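Local coordinates for SnoaL-like domain-containing protein (Agrobacterium tumefaciens str. C58, PDB 3DXO) that is of uncharacterized function but adopts the SnoaL-like fold of the NTF2 clan and has been proposed to act as an isomerase, at residues A14-E19 against A52-A57; A9-A14 against G29-E34. All coordinates share one frame; numbering follows the deposited sequence.

Both interactions join helix 3-17 to later parts of a single SnoaL-like domain, and their centres lie about 10 Å apart. Along the chain the order is 9-14, 14-19, 29-34, 52-57, so the two pairings interleave. The first two segments share Ala14, and the contacts also touch directly, Ala15 CB lying 4.0 Å from Trp32 CZ3. Interaction 1 ties the C-terminal end of helix 3-17 to helix 47-61, whereas interaction 2 ties its middle to the end of helix 21-31 and the short strand 32-33 that follows it. Tyr12 and Trp16, one helical turn apart, bring both contacts to a bound di(hydroxyethyl)ether, probably from the crystallisation liquor, which may mark a pocket.

Interaction 1. Residues A14-E19 against A52-A57; sequences AAWNEE and AAMIEA
Trp16, whose ring receives Ile55 of helix 47-61, has its backbone O hydrogen-bonded by Arg59 NH1 further along the same helix. Between 14-19 and 52-57 themselves, the side chains meet through apolar atoms. Ile55 CG1 sits 3.7 Å from the centroid of the Trp16 six-membered ring and only 12° off its normal, which identifies a CH-pi contact over the face. The other branches spread across the indole: Ile55 CG2 comes within 3.7 Å of Trp16 CE3 at the benzo side, while Ile55 CD1 lies 4.0 Å from Trp16 CE2, near the pyrrole. With chi1 at -65°, CG1 stands beside the backbone N and CG2 opposite it, so that both branches lie over the same face, CG1 above the six-membered ring and CG2 toward CE3. A second apolar partner is Met54, a selenomethionine in this crystal; its chain bends at chi3 (70°) and brings CE to 3.8 Å from Trp16 CZ2, obliquely to the ring. Ala15 contributes at the margin, its backbone O being 4.2 Å from Ile55 CG2. The closest CA pair, Trp16 and Ile55 at 6.4 Å, places the two helices near each other just here, and all four touching residues are buried. Phe67 meets the Trp16 ring edge-to-face, and Tyr38 of strand 36-39 touches both Trp16 and Met54, as does Met43 from a loop. Arg24 of helix 21-31 packs on Ile55, so the contact between helices 3-17 and 47-61 lies among strand 36-39, strand 66-76 and helix 21-31.

Interaction 2. Residues A9-A14 against G29-E34; sequences AQTYLA and GQAWAE
The Tyr12 and Trp32 rings meet obliquely, in neither a stack nor an edge-to-face pair: the tyrosine centroid is 5.7 Å from that of the indole six-membered ring, and the planes are inclined at 31°. Contact is made through one side of the phenol, Tyr12 CD2 lying 3.7 Å from both CZ2 and CH2 of Trp32. Around the same phenol, Trp16 and Phe82 also meet Tyr12, making a small aromatic cluster, and Tyr12 OH is weakly hydrogen-bonded to a bound di(hydroxyethyl)ether, probably from crystallisation. The Tyr12 CG is trans to the backbone N (chi1 173°), a setting that carries the ring toward Trp32. Beside this pair, Thr11 CG2 meets Ala31 CB at 3.5 Å, where the CA atoms of these two residues are also the nearest across the contact, 7.3 Å apart. The threonine hydroxyl serves its own helix, OG1 donating to Thr7 O. Trp32 is the first residue to leave helical geometry after helix 21-31, and backbone bonds from Ala31 and Ala33 to Ile109 tie this exit to strand 109-117. Aromatic side chains lining an interior between helices and a curved sheet are consistent with the pocket of the NTF2-like alpha+beta fold.

Interaction 1. Residues A14-E19 against A52-A57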
ATOM      1  N   ALA B  14       5.241  -1.772 -17.749  1.00 26.56           N
ATOM      2  CA  ALA B  14       5.362  -1.676 -19.215  1.00 26.24           C
ATOM      3  C   ALA B  14       4.963  -0.274 -19.695  1.00 27.54           C
ATOM      4  O   ALA B  14       5.605   0.296 -20.599  1.00 28.40           O
ATOM      5  CB  ALA B  14       4.512  -2.703 -19.885  1.00 23.45           C
ATOM      6  N   ALA B  15       3.915   0.275 -19.080  1.00 27.26           N
ATOM      7  CA  ALA B  15       3.456   1.599 -19.407  1.00 26.60           C
ATOM      8  C   ALA B  15       4.518   2.601 -18.999  1.00 26.95           C
ATOM      9  O   ALA B  15       4.784   3.498 -19.755  1.00 28.38           O
ATOM     10  CB  ALA B  15       2.123   1.906 -18.731  1.00 26.18           C
ATOM     11  N   TRP B  16       5.125   2.461 -17.822  1.00 26.92           N
ATOM     12  CA  TRP B  16       6.152   3.427 -17.397  1.00 27.22           C
ATOM     13  C   TRP B  16       7.437   3.330 -18.208  1.00 27.06           C
ATOM     14  O   TRP B  16       8.176   4.282 -18.308  1.00 27.99           O
ATOM     15  CB  TRP B  16       6.498   3.281 -15.909  1.00 27.57           C
ATOM     16  CG  TRP B  16       5.505   3.918 -15.012  1.00 27.61           C
ATOM     17  CD1 TRP B  16       4.383   3.347 -14.511  1.00 27.70           C
ATOM     18  CD2 TRP B  16       5.528   5.267 -14.518  1.00 27.62           C
ATOM     19  NE1 TRP B  16       3.710   4.244 -13.714  1.00 27.88           N
ATOM     20  CE2 TRP B  16       4.387   5.430 -13.703  1.00 27.67           C
ATOM     21  CE3 TRP B  16       6.429   6.329 -14.638  1.00 27.31           C
ATOM     22  CZ2 TRP B  16       4.107   6.614 -13.039  1.00 28.01           C
ATOM     23  CZ3 TRP B  16       6.155   7.508 -13.982  1.00 27.44           C
ATOM     24  CH2 TRP B  16       5.000   7.651 -13.200  1.00 27.93           C
ATOM     25  N   ASN B  17       7.717   2.171 -18.770  1.00 26.70           N
ATOM     26  CA  ASN B  17       8.956   1.973 -19.526  1.00 25.77           C
ATOM     27  C   ASN B  17       8.819   2.164 -21.010  1.00 25.55           C
ATOM     28  O   ASN B  17       9.785   2.018 -21.747  1.00 25.23           O
ATOM     29  CB  ASN B  17       9.489   0.568 -19.269  1.00 24.68           C
ATOM     30  CG  ASN B  17      10.090   0.430 -17.918  1.00 24.49           C
ATOM     31  OD1 ASN B  17      10.901   1.264 -17.506  1.00 23.77           O
ATOM     32  ND2 ASN B  17       9.737  -0.648 -17.216  1.00 25.62           N
ATOM     33  N   GLU B  18       7.599   2.426 -21.459  1.00 26.25           N
ATOM     34  CA  GLU B  18       7.337   2.642 -22.864  1.00 25.34           C
ATOM     35  C   GLU B  18       7.925   3.993 -23.288  1.00 25.32           C
ATOM     36  O   GLU B  18       7.605   5.079 -22.752  1.00 24.62           O
ATOM     37  CB  GLU B  18       5.850   2.541 -23.169  1.00 25.35           C
ATOM     38  CG  GLU B  18       5.493   2.938 -24.586  1.00 25.98           C
ATOM     39  CD  GLU B  18       6.275   2.182 -25.647  1.00 25.50           C
ATOM     40  OE1 GLU B  18       6.468   0.984 -25.506  1.00 25.85           O
ATOM     41  OE2 GLU B  18       6.697   2.783 -26.636  1.00 25.35           O
ATOM     42  N   GLU B  19       8.794   3.869 -24.276  1.00 25.52           N
ATOM     43  CA  GLU B  19       9.555   4.956 -24.872  1.00 25.51           C
ATOM     44  C   GLU B  19       8.689   5.935 -25.698  1.00 24.94           C
ATOM     45  O   GLU B  19       8.852   7.134 -25.611  1.00 24.20           O
ATOM     46  CB  GLU B  19      10.652   4.279 -25.698  1.00 25.67           C
ATOM     47  CG  GLU B  19      11.546   5.137 -26.451  1.00 26.55           C
ATOM     48  CD  GLU B  19      11.031   5.479 -27.843  1.00 27.35           C
ATOM     49  OE1 GLU B  19      10.468   4.629 -28.559  1.00 25.84           O
ATOM     50  OE2 GLU B  19      11.255   6.642 -28.231  1.00 29.16           O
ATOM     51  N   ALA B  52      -1.426   9.257 -18.445  1.00 27.25           N
ATOM     52  CA  ALA B  52      -0.522   9.214 -19.614  1.00 26.61           C
ATOM     53  C   ALA B  52       0.373  10.484 -19.629  1.00 25.88           C
ATOM     54  O   ALA B  52       1.597  10.386 -19.805  1.00 25.19           O
ATOM     55  CB  ALA B  52      -1.319   9.073 -20.929  1.00 25.23           C
ATOM     56  N   ALA B  53      -0.240  11.649 -19.403  1.00 24.99           N
ATOM     57  CA  ALA B  53       0.494  12.927 -19.382  1.00 25.17           C
ATOM     58  C   ALA B  53       1.516  12.924 -18.229  1.00 25.32           C
ATOM     59  O   ALA B  53       2.702  13.192 -18.430  1.00 25.44           O
ATOM     60  CB  ALA B  53      -0.456  14.111 -19.287  1.00 22.55           C
HETATM   61  N   MSE B  54       1.058  12.554 -17.036  1.00 25.27           N
HETATM   62  CA  MSE B  54       1.927  12.462 -15.862  1.00 24.85           C
HETATM   63  C   MSE B  54       3.172  11.607 -16.123  1.00 25.42           C
HETATM   64  O   MSE B  54       4.280  12.048 -15.858  1.00 25.61           O
HETATM   65  CB  MSE B  54       1.140  11.877 -14.697  1.00 24.45           C
HETATM   66  CG  MSE B  54       1.783  11.983 -13.356  1.00 23.15           C
HETATM   67 SE   MSE B  54       0.815  10.864 -12.132  0.75 21.29          SE
HETATM   68  CE  MSE B  54       1.337   9.209 -12.820  1.00 19.72           C
ATOM     69  N   ILE B  55       2.984  10.402 -16.654  1.00 25.65           N
ATOM     70  CA  ILE B  55       4.106   9.510 -16.926  1.00 26.14           C
ATOM     71  C   ILE B  55       5.070  10.144 -17.920  1.00 26.42           C
ATOM     72  O   ILE B  55       6.266  10.078 -17.767  1.00 27.47           O
ATOM     73  CB  ILE B  55       3.638   8.141 -17.469  1.00 26.47           C
ATOM     74  CG1 ILE B  55       2.816   7.395 -16.402  1.00 26.49           C
ATOM     75  CG2 ILE B  55       4.869   7.289 -17.898  1.00 26.31           C
ATOM     76  CD1 ILE B  55       2.029   6.203 -16.900  1.00 25.94           C
ATOM     77  N   GLU B  56       4.541  10.775 -18.947  1.00 27.16           N
ATOM     78  CA  GLU B  56       5.378  11.444 -19.911  1.00 26.54           C
ATOM     79  C   GLU B  56       6.188  12.571 -19.283  1.00 26.52           C
ATOM     80  O   GLU B  56       7.365  12.720 -19.615  1.00 27.81           O
ATOM     81  CB  GLU B  56       4.551  12.020 -21.024  1.00 26.48           C
ATOM     82  CG  GLU B  56       5.415  12.760 -22.039  1.00 27.55           C
ATOM     83  CD  GLU B  56       4.636  13.170 -23.261  1.00 27.31           C
ATOM     84  OE1 GLU B  56       3.750  12.417 -23.678  1.00 28.81           O
ATOM     85  OE2 GLU B  56       4.890  14.229 -23.817  1.00 27.55           O
ATOM     86  N   ALA B  57       5.565  13.384 -18.423  1.00 25.49           N
ATOM     87  CA  ALA B  57       6.271  14.480 -17.747  1.00 24.60           C
ATOM     88  C   ALA B  57       7.395  13.910 -16.869  1.00 25.02           C
ATOM     89  O   ALA B  57       8.505  14.432 -16.866  1.00 25.07           O
ATOM     90  CB  ALA B  57       5.307  15.332 -16.928  1.00 22.96           C
TER

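Interaction 2. Residues A9-A14 against G29-E34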
ATOM      1  N   ALA B   9       1.568  -6.258 -12.305  1.00 27.73           N
ATOM      2  CA  ALA B   9       2.801  -5.518 -12.043  1.00 27.70           C
ATOM      3  C   ALA B   9       3.519  -5.248 -13.373  1.00 27.59           C
ATOM      4  O   ALA B   9       3.938  -4.114 -13.658  1.00 28.13           O
ATOM      5  CB  ALA B   9       3.683  -6.278 -11.096  1.00 27.81           C
ATOM      6  N   GLN B  10       3.593  -6.274 -14.212  1.00 27.03           N
ATOM      7  CA  GLN B  10       4.257  -6.144 -15.520  1.00 26.62           C
ATOM      8  C   GLN B  10       3.582  -5.189 -16.448  1.00 26.49           C
ATOM      9  O   GLN B  10       4.261  -4.445 -17.102  1.00 26.75           O
ATOM     10  CB  GLN B  10       4.368  -7.485 -16.225  1.00 26.68           C
ATOM     11  CG  GLN B  10       5.344  -8.414 -15.546  1.00 26.89           C
ATOM     12  CD  GLN B  10       5.218  -9.811 -16.029  1.00 26.30           C
ATOM     13  OE1 GLN B  10       4.178 -10.207 -16.532  1.00 25.50           O
ATOM     14  NE2 GLN B  10       6.273 -10.584 -15.868  1.00 26.52           N
ATOM     15  N   THR B  11       2.254  -5.239 -16.524  1.00 26.92           N
ATOM     16  CA  THR B  11       1.457  -4.331 -17.368  1.00 26.31           C
ATOM     17  C   THR B  11       1.638  -2.896 -16.884  1.00 26.73           C
ATOM     18  O   THR B  11       1.767  -1.966 -17.686  1.00 26.74           O
ATOM     19  CB  THR B  11      -0.051  -4.690 -17.306  1.00 25.82           C
ATOM     20  OG1 THR B  11      -0.256  -5.989 -17.865  1.00 25.32           O
ATOM     21  CG2 THR B  11      -0.879  -3.680 -18.060  1.00 24.78           C
ATOM     22  N   TYR B  12       1.648  -2.724 -15.565  1.00 26.87           N
ATOM     23  CA  TYR B  12       1.840  -1.404 -14.985  1.00 27.38           C
ATOM     24  C   TYR B  12       3.228  -0.843 -15.380  1.00 27.95           C
ATOM     25  O   TYR B  12       3.311   0.255 -15.942  1.00 27.92           O
ATOM     26  CB  TYR B  12       1.654  -1.461 -13.461  1.00 27.11           C
ATOM     27  CG  TYR B  12       1.988  -0.184 -12.739  1.00 27.14           C
ATOM     28  CD1 TYR B  12       3.284   0.072 -12.348  1.00 27.37           C
ATOM     29  CD2 TYR B  12       1.018   0.777 -12.466  1.00 27.09           C
ATOM     30  CE1 TYR B  12       3.612   1.230 -11.706  1.00 27.23           C
ATOM     31  CE2 TYR B  12       1.337   1.950 -11.821  1.00 26.75           C
ATOM     32  CZ  TYR B  12       2.642   2.162 -11.435  1.00 27.23           C
ATOM     33  OH  TYR B  12       3.021   3.316 -10.773  1.00 27.71           O
ATOM     34  N   LEU B  13       4.295  -1.607 -15.115  1.00 27.84           N
ATOM     35  CA  LEU B  13       5.652  -1.151 -15.418  1.00 27.07           C
ATOM     36  C   LEU B  13       5.901  -0.963 -16.922  1.00 27.07           C
ATOM     37  O   LEU B  13       6.675  -0.090 -17.319  1.00 27.75           O
ATOM     38  CB  LEU B  13       6.695  -2.105 -14.813  1.00 26.77           C
ATOM     39  CG  LEU B  13       6.861  -2.081 -13.270  1.00 26.51           C
ATOM     40  CD1 LEU B  13       7.878  -3.149 -12.780  1.00 24.94           C
ATOM     41  CD2 LEU B  13       7.249  -0.691 -12.754  1.00 24.61           C
ATOM     42  N   ALA B  14       5.241  -1.772 -17.749  1.00 26.56           N
ATOM     43  CA  ALA B  14       5.362  -1.676 -19.215  1.00 26.24           C
ATOM     44  C   ALA B  14       4.963  -0.274 -19.695  1.00 27.54           C
ATOM     45  O   ALA B  14       5.605   0.296 -20.599  1.00 28.40           O
ATOM     46  CB  ALA B  14       4.512  -2.703 -19.885  1.00 23.45           C
ATOM     47  N   GLY B  29      -4.751   3.441 -21.996  1.00 27.31           N
ATOM     48  CA  GLY B  29      -6.114   3.228 -22.458  1.00 27.18           C
ATOM     49  C   GLY B  29      -6.566   1.805 -22.139  1.00 27.36           C
ATOM     50  O   GLY B  29      -7.630   1.622 -21.577  1.00 28.25           O
ATOM     51  N   GLN B  30      -5.745   0.800 -22.429  1.00 27.33           N
ATOM     52  CA  GLN B  30      -6.142  -0.594 -22.229  1.00 27.41           C
ATOM     53  C   GLN B  30      -6.178  -1.000 -20.750  1.00 28.08           C
ATOM     54  O   GLN B  30      -7.193  -1.506 -20.252  1.00 29.24           O
ATOM     55  CB  GLN B  30      -5.215  -1.543 -22.999  1.00 27.79           C
ATOM     56  CG  GLN B  30      -5.134  -1.331 -24.525  1.00 28.62           C
ATOM     57  CD  GLN B  30      -6.423  -1.659 -25.281  1.00 29.73           C
ATOM     58  OE1 GLN B  30      -6.771  -0.961 -26.236  1.00 31.44           O
ATOM     59  NE2 GLN B  30      -7.128  -2.717 -24.869  1.00 29.84           N
ATOM     60  N   ALA B  31      -5.084  -0.748 -20.041  1.00 27.76           N
ATOM     61  CA  ALA B  31      -4.947  -1.176 -18.639  1.00 27.19           C
ATOM     62  C   ALA B  31      -5.688  -0.318 -17.609  1.00 27.29           C
ATOM     63  O   ALA B  31      -6.214  -0.836 -16.620  1.00 27.83           O
ATOM     64  CB  ALA B  31      -3.458  -1.256 -18.253  1.00 26.56           C
ATOM     65  N   TRP B  32      -5.712   0.992 -17.804  1.00 26.87           N
ATOM     66  CA  TRP B  32      -6.347   1.886 -16.815  1.00 26.62           C
ATOM     67  C   TRP B  32      -7.829   2.165 -17.029  1.00 25.79           C
ATOM     68  O   TRP B  32      -8.285   2.203 -18.157  1.00 25.47           O
ATOM     69  CB  TRP B  32      -5.623   3.228 -16.790  1.00 27.21           C
ATOM     70  CG  TRP B  32      -4.480   3.357 -15.842  1.00 27.26           C
ATOM     71  CD1 TRP B  32      -4.467   4.085 -14.694  1.00 27.63           C
ATOM     72  CD2 TRP B  32      -3.182   2.785 -15.965  1.00 27.45           C
ATOM     73  NE1 TRP B  32      -3.233   4.013 -14.088  1.00 27.56           N
ATOM     74  CE2 TRP B  32      -2.425   3.217 -14.848  1.00 27.23           C
ATOM     75  CE3 TRP B  32      -2.577   1.953 -16.904  1.00 27.90           C
ATOM     76  CZ2 TRP B  32      -1.120   2.838 -14.643  1.00 27.05           C
ATOM     77  CZ3 TRP B  32      -1.256   1.591 -16.700  1.00 27.62           C
ATOM     78  CH2 TRP B  32      -0.549   2.031 -15.576  1.00 27.47           C
ATOM     79  N   ALA B  33      -8.556   2.393 -15.934  1.00 25.36           N
ATOM     80  CA  ALA B  33      -9.977   2.746 -15.981  1.00 25.44           C
ATOM     81  C   ALA B  33     -10.180   4.238 -16.295  1.00 25.72           C
ATOM     82  O   ALA B  33      -9.257   5.046 -16.150  1.00 25.89           O
ATOM     83  CB  ALA B  33     -10.647   2.408 -14.680  1.00 24.76           C
ATOM     84  N   GLU B  34     -11.381   4.593 -16.747  1.00 25.83           N
ATOM     85  CA  GLU B  34     -11.715   5.989 -17.021  1.00 26.61           C
ATOM     86  C   GLU B  34     -11.733   6.763 -15.700  1.00 26.37           C
ATOM     87  O   GLU B  34     -11.164   7.846 -15.615  1.00 26.48           O
ATOM     88  CB  GLU B  34     -13.022   6.128 -17.821  1.00 26.60           C
ATOM     89  CG  GLU B  34     -12.877   5.527 -19.225  1.00 27.44           C
ATOM     90  CD  GLU B  34     -14.022   5.827 -20.202  1.00 27.99           C
ATOM     91  OE1 GLU B  34     -15.135   6.233 -19.795  1.00 28.32           O
ATOM     92  OE2 GLU B  34     -13.785   5.643 -21.417  1.00 29.29           O
TER